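Local structure of aminotransferase (Psychrobacter arcticus 273-4, 3IF2) at the interface of chains A and B. The protein probably transfers amino groups between amino acids and keto acids, perhaps valine and pyruvate, using pyridoxal 5'-phosphate as its cofactor. Residues are numbered along the deposited sequence; one frame, centred on the assembly and turned at random. Chains: chain A/B, Aminotransferase.

Contact 1: the interface of chains A and B. Residues chain A 68-69, 73, 76-77; chain B 44, 49-50, 52-53.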
ATOM      1  N   ALA A  68     -18.067  -3.951  22.818  1.00 47.25           N
ATOM      2  CA  ALA A  68     -17.411  -3.102  21.817  1.00 45.96           C
ATOM      3  C   ALA A  68     -17.312  -3.794  20.438  1.00 44.20           C
ATOM      4  O   ALA A  68     -16.609  -3.275  19.577  1.00 45.73           O
ATOM      5  CB  ALA A  68     -16.033  -2.629  22.322  1.00 45.73           C
ATOM      6  N   ASN A  69     -18.054  -4.894  20.206  1.00 41.13           N
ATOM      7  CA  ASN A  69     -18.073  -5.639  18.906  1.00 38.52           C
ATOM      8  C   ASN A  69     -18.829  -4.972  17.705  1.00 37.05           C
ATOM      9  O   ASN A  69     -19.510  -5.667  16.939  1.00 36.22           O
ATOM     10  CB  ASN A  69     -18.643  -7.056  19.116  1.00 38.35           C
ATOM     11  CG  ASN A  69     -20.170  -7.058  19.420  1.00 38.83           C
ATOM     12  OD1 ASN A  69     -20.728  -6.077  19.927  1.00 39.20           O
ATOM     13  ND2 ASN A  69     -20.830  -8.140  19.077  1.00 38.00           N
ATOM     14  N   ILE A  73     -15.186  -1.744  14.805  1.00 34.34           N
ATOM     15  CA  ILE A  73     -14.170  -2.526  15.540  1.00 33.53           C
ATOM     16  C   ILE A  73     -13.744  -3.810  14.804  1.00 33.90           C
ATOM     17  O   ILE A  73     -12.552  -4.107  14.713  1.00 34.07           O
ATOM     18  CB  ILE A  73     -14.632  -2.830  17.020  1.00 33.46           C
ATOM     19  CG1 ILE A  73     -14.598  -1.539  17.866  1.00 33.92           C
ATOM     20  CG2 ILE A  73     -13.789  -3.913  17.672  1.00 33.07           C
ATOM     21  CD1 ILE A  73     -13.255  -0.742  17.912  1.00 32.87           C
HETATM   22  N   MSE A  76     -11.566  -2.748  11.835  1.00 37.30           N
HETATM   23  CA  MSE A  76     -10.246  -2.370  12.414  1.00 36.13           C
HETATM   24  C   MSE A  76      -9.363  -3.532  12.943  1.00 35.52           C
HETATM   25  O   MSE A  76      -8.144  -3.539  12.760  1.00 34.34           O
HETATM   26  CB  MSE A  76     -10.476  -1.524  13.677  1.00 36.11           C
HETATM   27  CG  MSE A  76     -10.301  -0.081  13.537  1.00 36.38           C
HETATM   28 SE   MSE A  76     -10.782   0.723  15.225  0.75 33.21          SE
HETATM   29  CE  MSE A  76     -12.551   1.073  14.548  1.00 31.97           C
ATOM     30  N   ALA A  77     -10.006  -4.432  13.696  1.00 33.94           N
ATOM     31  CA  ALA A  77      -9.324  -5.479  14.474  1.00 32.93           C
ATOM     32  C   ALA A  77      -8.853  -6.717  13.732  1.00 32.14           C
ATOM     33  O   ALA A  77      -8.241  -7.580  14.351  1.00 32.70           O
ATOM     34  CB  ALA A  77     -10.187  -5.891  15.683  1.00 31.53           C
TER
ATOM     35  N   LYS B  44      -8.553 -10.692  20.235  1.00 36.16           N
ATOM     36  CA  LYS B  44      -9.704  -9.821  20.480  1.00 38.26           C
ATOM     37  C   LYS B  44      -9.619  -9.522  21.985  1.00 36.82           C
ATOM     38  O   LYS B  44     -10.031 -10.365  22.798  1.00 36.97           O
ATOM     39  CB  LYS B  44     -11.005 -10.563  20.081  1.00 40.99           C
ATOM     40  CG  LYS B  44     -12.357  -9.875  20.386  1.00 43.33           C
ATOM     41  CD  LYS B  44     -13.569 -10.766  19.950  1.00 44.62           C
ATOM     42  CE  LYS B  44     -14.947 -10.080  20.236  1.00 46.14           C
ATOM     43  NZ  LYS B  44     -15.182  -8.750  19.492  1.00 46.33           N
ATOM     44  N   ASN B  49     -10.396  -2.854  22.681  1.00 31.71           N
ATOM     45  CA  ASN B  49     -11.480  -2.429  21.800  1.00 31.32           C
ATOM     46  C   ASN B  49     -12.393  -1.357  22.382  1.00 32.36           C
ATOM     47  O   ASN B  49     -12.923  -0.543  21.619  1.00 32.59           O
ATOM     48  CB  ASN B  49     -12.285  -3.639  21.304  1.00 31.16           C
ATOM     49  CG  ASN B  49     -11.490  -4.501  20.340  1.00 30.37           C
ATOM     50  OD1 ASN B  49     -10.683  -3.985  19.555  1.00 30.04           O
ATOM     51  ND2 ASN B  49     -11.716  -5.814  20.385  1.00 28.99           N
ATOM     52  N   GLU B  50     -12.582  -1.354  23.709  1.00 33.22           N
ATOM     53  CA  GLU B  50     -13.353  -0.283  24.384  1.00 34.07           C
ATOM     54  C   GLU B  50     -12.677   1.086  24.212  1.00 33.49           C
ATOM     55  O   GLU B  50     -13.395   2.090  24.032  1.00 33.89           O
ATOM     56  CB  GLU B  50     -13.534  -0.563  25.871  1.00 35.23           C
ATOM     57  CG  GLU B  50     -14.517  -1.677  26.176  1.00 36.71           C
ATOM     58  CD  GLU B  50     -14.287  -2.344  27.532  1.00 38.23           C
ATOM     59  OE1 GLU B  50     -13.618  -1.775  28.438  1.00 39.20           O
ATOM     60  OE2 GLU B  50     -14.767  -3.485  27.671  1.00 40.02           O
ATOM     61  N   PHE B  52     -10.487   1.879  21.689  1.00 32.02           N
ATOM     62  CA  PHE B  52     -10.604   2.179  20.258  1.00 32.52           C
ATOM     63  C   PHE B  52     -11.996   2.683  19.857  1.00 32.09           C
ATOM     64  O   PHE B  52     -12.092   3.600  19.045  1.00 30.70           O
ATOM     65  CB  PHE B  52     -10.211   0.980  19.381  1.00 32.24           C
ATOM     66  CG  PHE B  52      -8.759   0.573  19.465  1.00 31.91           C
ATOM     67  CD1 PHE B  52      -7.724   1.467  19.830  1.00 31.71           C
ATOM     68  CD2 PHE B  52      -8.401  -0.703  19.034  1.00 32.53           C
ATOM     69  CE1 PHE B  52      -6.390   1.062  19.840  1.00 31.48           C
ATOM     70  CE2 PHE B  52      -7.045  -1.121  19.055  1.00 32.35           C
ATOM     71  CZ  PHE B  52      -6.057  -0.236  19.448  1.00 32.01           C
ATOM     72  N   LEU B  53     -13.054   2.115  20.446  1.00 32.48           N
ATOM     73  CA  LEU B  53     -14.427   2.587  20.159  1.00 32.89           C
ATOM     74  C   LEU B  53     -14.664   4.034  20.692  1.00 32.42           C
ATOM     75  O   LEU B  53     -15.278   4.862  20.028  1.00 32.69           O
ATOM     76  CB  LEU B  53     -15.491   1.590  20.659  1.00 32.80           C
ATOM     77  CG  LEU B  53     -16.904   1.866  20.129  1.00 33.30           C
ATOM     78  CD1 LEU B  53     -16.922   1.866  18.576  1.00 32.77           C
ATOM     79  CD2 LEU B  53     -17.919   0.889  20.697  1.00 32.67           C
TER
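A:Ile73 packs on B:Asn49 where the short helix 71-77 of chain A meets helix 46-61 of chain B, a mainly van der Waals patch of a two-fold interface that helps hold the two subunits together. The branched isoleucine reaches in two directions. Its CG2 methyl, anti to the backbone N, stands almost squarely over the face of the B:Asn49 amide, with CG and OD1 both 3.6 Å from it. Its other arm sends CD1 along the partner helix, over the backbone O of B:Asn49 (3.7 Å), to the CB of B:Phe52 (3.8 Å); the isoleucine and B:Phe52 side chains cross at about a right angle. A beta-branched residue suits the place because its two branches can touch the amide face and the B:Phe52 CB at once. Just before helix 71-77, A:Ala68 sets its CB 3.8 Å from the B:Asn49 backbone O, and its small size permits this close approach to a helix backbone. At the rim B:Lys44 runs extended and turns only at its last bond (chi4 62°), bringing the amine NZ to 3.9 Å from A:Asn69 CB. The patch thus keys helix 71-77 of one subunit against the helix of the other, probably supporting the dimer typical of this aminotransferase family.

Contact 2: the interface of chains A and B. Residues chain A 302-303, 305-306; chain B 116, 155, 283.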
ATOM      1  N   ALA A 302      -0.448  -9.845  -1.071  1.00 30.03           N
ATOM      2  CA  ALA A 302       0.158 -10.702  -0.014  1.00 29.39           C
ATOM      3  C   ALA A 302       1.618 -10.360   0.274  1.00 29.05           C
ATOM      4  O   ALA A 302       1.985 -10.210   1.416  1.00 29.53           O
ATOM      5  CB  ALA A 302       0.041 -12.177  -0.363  1.00 28.12           C
ATOM      6  N   VAL A 303       2.423 -10.179  -0.766  1.00 28.97           N
ATOM      7  CA  VAL A 303       3.858  -9.944  -0.604  1.00 29.27           C
ATOM      8  C   VAL A 303       4.164  -8.478  -0.271  1.00 29.46           C
ATOM      9  O   VAL A 303       4.913  -8.196   0.661  1.00 28.98           O
ATOM     10  CB  VAL A 303       4.658 -10.416  -1.878  1.00 29.15           C
ATOM     11  CG1 VAL A 303       6.141 -10.209  -1.687  1.00 28.90           C
ATOM     12  CG2 VAL A 303       4.383 -11.872  -2.183  1.00 28.31           C
ATOM     13  N   ASN A 305       1.909  -5.943   0.600  1.00 33.22           N
ATOM     14  CA  ASN A 305       1.034  -5.335   1.615  1.00 34.38           C
ATOM     15  C   ASN A 305       0.473  -6.211   2.731  1.00 34.83           C
ATOM     16  O   ASN A 305      -0.120  -5.671   3.669  1.00 35.20           O
ATOM     17  CB  ASN A 305      -0.195  -4.761   0.870  1.00 34.58           C
ATOM     18  CG  ASN A 305       0.159  -3.658  -0.087  1.00 35.11           C
ATOM     19  OD1 ASN A 305       1.038  -2.850   0.190  1.00 35.96           O
ATOM     20  ND2 ASN A 305      -0.563  -3.582  -1.199  1.00 35.29           N
ATOM     21  N   LEU A 306       0.623  -7.532   2.631  1.00 34.53           N
ATOM     22  CA  LEU A 306      -0.008  -8.525   3.531  1.00 34.40           C
ATOM     23  C   LEU A 306      -1.498  -8.581   3.117  1.00 33.96           C
ATOM     24  O   LEU A 306      -1.964  -9.589   2.594  1.00 33.92           O
ATOM     25  CB  LEU A 306       0.236  -8.240   5.027  1.00 34.09           C
ATOM     26  CG  LEU A 306       0.449  -9.426   5.961  1.00 34.20           C
ATOM     27  CD1 LEU A 306       1.688 -10.194   5.497  1.00 35.19           C
ATOM     28  CD2 LEU A 306       0.683  -8.965   7.384  1.00 33.66           C
TER
ATOM     29  N   GLN B 116       4.760  -4.472   6.515  1.00 33.23           N
ATOM     30  CA  GLN B 116       5.025  -5.308   5.337  1.00 33.31           C
ATOM     31  C   GLN B 116       5.416  -4.470   4.124  1.00 34.86           C
ATOM     32  O   GLN B 116       6.355  -4.819   3.403  1.00 36.54           O
ATOM     33  CB  GLN B 116       3.809  -6.171   4.992  1.00 33.17           C
ATOM     34  CG  GLN B 116       4.046  -7.257   3.885  1.00 33.22           C
ATOM     35  CD  GLN B 116       5.053  -8.339   4.286  1.00 32.53           C
ATOM     36  OE1 GLN B 116       5.316  -8.566   5.474  1.00 33.62           O
ATOM     37  NE2 GLN B 116       5.597  -9.020   3.301  1.00 31.49           N
ATOM     38  N   TYR B 155      11.029 -14.189  10.479  1.00 35.87           N
ATOM     39  CA  TYR B 155       9.717 -13.945   9.884  1.00 36.58           C
ATOM     40  C   TYR B 155       9.549 -14.398   8.430  1.00 35.68           C
ATOM     41  O   TYR B 155      10.231 -13.896   7.542  1.00 35.84           O
ATOM     42  CB  TYR B 155       9.361 -12.462  10.029  1.00 38.01           C
ATOM     43  CG  TYR B 155       8.046 -12.047   9.414  1.00 39.59           C
ATOM     44  CD1 TYR B 155       6.853 -12.736   9.701  1.00 40.22           C
ATOM     45  CD2 TYR B 155       7.977 -10.919   8.586  1.00 40.71           C
ATOM     46  CE1 TYR B 155       5.617 -12.326   9.120  1.00 41.19           C
ATOM     47  CE2 TYR B 155       6.763 -10.495   8.008  1.00 41.70           C
ATOM     48  CZ  TYR B 155       5.589 -11.197   8.280  1.00 42.02           C
ATOM     49  OH  TYR B 155       4.432 -10.756   7.692  1.00 43.58           O
ATOM     50  N   ARG B 283      -3.704  -1.027   8.509  1.00 36.26           N
ATOM     51  CA  ARG B 283      -2.486  -1.082   7.659  1.00 35.19           C
ATOM     52  C   ARG B 283      -1.624   0.154   7.847  1.00 34.11           C
ATOM     53  O   ARG B 283      -1.486   0.967   6.932  1.00 33.39           O
ATOM     54  CB  ARG B 283      -2.805  -1.275   6.150  1.00 34.85           C
ATOM     55  CG  ARG B 283      -3.917  -2.285   5.776  1.00 36.18           C
ATOM     56  CD  ARG B 283      -3.550  -3.718   5.728  1.00 36.26           C
ATOM     57  NE  ARG B 283      -2.862  -4.062   6.923  1.00 38.11           N
ATOM     58  CZ  ARG B 283      -1.601  -4.471   7.061  1.00 38.20           C
ATOM     59  NH1 ARG B 283      -0.791  -4.786   6.051  1.00 38.64           N
ATOM     60  NH2 ARG B 283      -1.179  -4.633   8.294  1.00 38.89           N
TER
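A:Leu306 pushes its side chain between three residues of the partner's cofactor pocket, B:Gln116, B:Tyr155 and B:Arg283. Its CD1 methyl lies 3.6 Å from the phenol OH of B:Tyr155 and 4.0 Å from CD, the amide carbon of B:Gln116; the A:Leu306 and B:Gln116 side chains cross at about a right angle. Nearer the backbone, A:Leu306 CB touches B:Arg283 NH1 at 3.7 Å. Leucine thus gives an apolar surface against these groups, while their polar atoms bond elsewhere. Outward from this core, B:Gln116 bends at chi2 (64°) and turns its amide toward the end of helix 291-305. NE2 donates to the A:Val303 backbone O at 2.8 Å, nearly straight at the hydrogen (173°) and within the amide's own plane. The opposite amide atom, OE1, accepts a longer bond from B:Tyr155 OH (3.2 Å), which comes from above the carbonyl plane; together the two bonds fix which way the amide faces. A leucine in place of B:Gln116 would probably leave the A:Val303 carbonyl and the B:Tyr155 hydroxyl without these partners. At the far rim B:Arg283 gives NH1 to the A:Asn305 backbone O at 2.6 Å, in the guanidinium plane but sharply bent at the hydrogen (119°). Both carbonyls belong to the last turn of helix 291-305, so the C-terminal end of this helix in chain A abuts the pyridoxal phosphate pocket of chain B, against the start of helix 115-126.

Contact 3: the interface of chains A and B. Residues chain A 52-53, 56-57; chain B 60, 68, 70, 72-73.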
ATOM      1  N   PHE A  52     -21.332  10.466   4.788  1.00 32.09           N
ATOM      2  CA  PHE A  52     -20.188   9.768   5.324  1.00 32.23           C
ATOM      3  C   PHE A  52     -20.179   9.754   6.852  1.00 31.72           C
ATOM      4  O   PHE A  52     -19.940   8.695   7.435  1.00 32.76           O
ATOM      5  CB  PHE A  52     -18.847  10.325   4.788  1.00 32.24           C
ATOM      6  CG  PHE A  52     -18.576  10.050   3.301  1.00 32.15           C
ATOM      7  CD1 PHE A  52     -19.138   8.949   2.602  1.00 31.44           C
ATOM      8  CD2 PHE A  52     -17.644  10.835   2.634  1.00 31.93           C
ATOM      9  CE1 PHE A  52     -18.847   8.723   1.259  1.00 31.38           C
ATOM     10  CE2 PHE A  52     -17.340  10.590   1.284  1.00 32.44           C
ATOM     11  CZ  PHE A  52     -17.948   9.526   0.601  1.00 31.63           C
ATOM     12  N   LEU A  53     -20.452  10.897   7.484  1.00 30.69           N
ATOM     13  CA  LEU A  53     -20.463  10.980   8.959  1.00 31.12           C
ATOM     14  C   LEU A  53     -21.536  10.091   9.560  1.00 31.56           C
ATOM     15  O   LEU A  53     -21.288   9.406  10.545  1.00 32.69           O
ATOM     16  CB  LEU A  53     -20.644  12.432   9.459  1.00 30.64           C
ATOM     17  CG  LEU A  53     -20.428  12.700  10.949  1.00 29.72           C
ATOM     18  CD1 LEU A  53     -19.149  12.005  11.494  1.00 28.84           C
ATOM     19  CD2 LEU A  53     -20.425  14.187  11.214  1.00 28.59           C
ATOM     20  N   TYR A  56     -20.369   6.442   9.223  1.00 28.72           N
ATOM     21  CA  TYR A  56     -19.309   6.287  10.227  1.00 28.52           C
ATOM     22  C   TYR A  56     -19.854   6.023  11.626  1.00 29.83           C
ATOM     23  O   TYR A  56     -19.370   5.127  12.321  1.00 29.31           O
ATOM     24  CB  TYR A  56     -18.476   7.565  10.261  1.00 28.56           C
ATOM     25  CG  TYR A  56     -17.316   7.606  11.224  1.00 27.18           C
ATOM     26  CD1 TYR A  56     -16.058   7.179  10.823  1.00 28.00           C
ATOM     27  CD2 TYR A  56     -17.459   8.126  12.500  1.00 26.54           C
ATOM     28  CE1 TYR A  56     -14.975   7.222  11.685  1.00 28.55           C
ATOM     29  CE2 TYR A  56     -16.379   8.179  13.389  1.00 27.41           C
ATOM     30  CZ  TYR A  56     -15.129   7.728  12.978  1.00 28.03           C
ATOM     31  OH  TYR A  56     -14.045   7.805  13.820  1.00 27.81           O
ATOM     32  N   LYS A  57     -20.835   6.831  12.033  1.00 30.33           N
ATOM     33  CA  LYS A  57     -21.475   6.673  13.328  1.00 30.62           C
ATOM     34  C   LYS A  57     -22.201   5.329  13.393  1.00 30.62           C
ATOM     35  O   LYS A  57     -22.004   4.576  14.366  1.00 30.64           O
ATOM     36  CB  LYS A  57     -22.443   7.822  13.621  1.00 31.58           C
ATOM     37  CG  LYS A  57     -21.796   9.161  13.870  1.00 32.19           C
ATOM     38  CD  LYS A  57     -22.832  10.261  13.988  1.00 33.58           C
ATOM     39  CE  LYS A  57     -22.207  11.603  14.445  1.00 35.11           C
ATOM     40  NZ  LYS A  57     -21.681  11.620  15.874  1.00 35.92           N
TER
ATOM     41  N   GLY B  60     -15.514  11.513  15.456  1.00 32.73           N
ATOM     42  CA  GLY B  60     -16.722  11.874  14.723  1.00 33.17           C
ATOM     43  C   GLY B  60     -17.627  12.878  15.422  1.00 33.10           C
ATOM     44  O   GLY B  60     -18.597  13.284  14.826  1.00 33.25           O
ATOM     45  N   ALA B  68     -19.800  19.960   9.078  1.00 48.17           N
ATOM     46  CA  ALA B  68     -19.292  18.628   8.687  1.00 46.88           C
ATOM     47  C   ALA B  68     -17.909  18.247   9.251  1.00 44.34           C
ATOM     48  O   ALA B  68     -17.684  17.080   9.588  1.00 45.42           O
ATOM     49  CB  ALA B  68     -19.292  18.532   7.147  1.00 47.46           C
ATOM     50  N   SER B  70     -15.570  17.164  11.281  1.00 35.13           N
ATOM     51  CA  SER B  70     -15.031  16.319  12.369  1.00 34.27           C
ATOM     52  C   SER B  70     -13.636  15.792  11.957  1.00 33.22           C
ATOM     53  O   SER B  70     -13.297  15.783  10.787  1.00 32.37           O
ATOM     54  CB  SER B  70     -15.970  15.153  12.668  1.00 34.26           C
ATOM     55  OG  SER B  70     -16.015  14.243  11.583  1.00 34.93           O
ATOM     56  N   ALA B  72     -12.594  12.739  11.996  1.00 31.60           N
ATOM     57  CA  ALA B  72     -12.874  11.542  11.177  1.00 31.51           C
ATOM     58  C   ALA B  72     -13.065  11.929   9.706  1.00 31.68           C
ATOM     59  O   ALA B  72     -12.421  11.338   8.842  1.00 31.00           O
ATOM     60  CB  ALA B  72     -14.097  10.743  11.719  1.00 30.46           C
ATOM     61  N   ILE B  73     -13.900  12.949   9.447  1.00 32.31           N
ATOM     62  CA  ILE B  73     -14.125  13.461   8.084  1.00 32.41           C
ATOM     63  C   ILE B  73     -12.897  14.099   7.456  1.00 33.13           C
ATOM     64  O   ILE B  73     -12.692  13.918   6.251  1.00 34.56           O
ATOM     65  CB  ILE B  73     -15.348  14.463   7.997  1.00 32.39           C
ATOM     66  CG1 ILE B  73     -16.652  13.703   8.250  1.00 33.06           C
ATOM     67  CG2 ILE B  73     -15.432  15.181   6.649  1.00 30.27           C
ATOM     68  CD1 ILE B  73     -16.934  12.546   7.268  1.00 33.06           C
TER
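The phenol ring of A:Tyr56 carries the B:Ala72 methyl on one face, CB standing 3.8 Å from the ring centroid in a CH-pi contact. The methyl is shifted toward the hydroxyl end of the ring and comes to 3.4 Å from CZ. On the same side, but beyond the rim, B:Gly60 brings its CA to 3.9 Å from CE2 of A:Tyr56. The ring offers its face because CG lies anti to the backbone N (chi1 -179°) and the ring is turned perpendicular at chi2 (90°). Alanine suits this spot, since its one methyl can rest on an aromatic face while its backbone stays close, and glycine lets the end of helix 46-61 of chain B draw near without a side chain intervening. One turn earlier on helix 46-60 of chain A, A:Leu53 drives its CD1 methyl between that helix end and the loop preceding helix 71-77, 3.6 Å from the B:Gly60 backbone O and 3.9 Å from B:Ser70 OG. Beside it B:Ile73 lays CD1 against the CB of A:Phe52 (3.8 Å) and the nearby helix backbone. A:Lys57 borders the patch, its aliphatic stem leading the terminal amine along the partner helix end. This helix-against-helix patch of the two-fold subunit interface probably helps hold the dimer. B:Ser70 caps the N-terminus of helix 71-77: its hydroxyl OG accepts the backbone N-H of B:Ile73 at 3.3 Å, with 164° at the hydrogen.

Contacts 1 and 3, the centres of whose C-alpha atoms are about 18 Å apart, are overlapping parts of a meeting made twice by the two-fold symmetry: in each, helix 71-77 and the loop before it in one subunit lie against the helix beginning at residue 46 in the other. B:Phe52, B:Leu53, A:Ala68 and A:Ile73 of contact 1 recur in contact 3 with the chains exchanged. Contact 2 lies deeper, its C-alpha centre about 22 Å from that of contact 1 and 29 Å from that of contact 3, at the cofactor pocket. The outer contacts probably steady the subunits, while contact 2 ties one pocket to the neighbouring subunit.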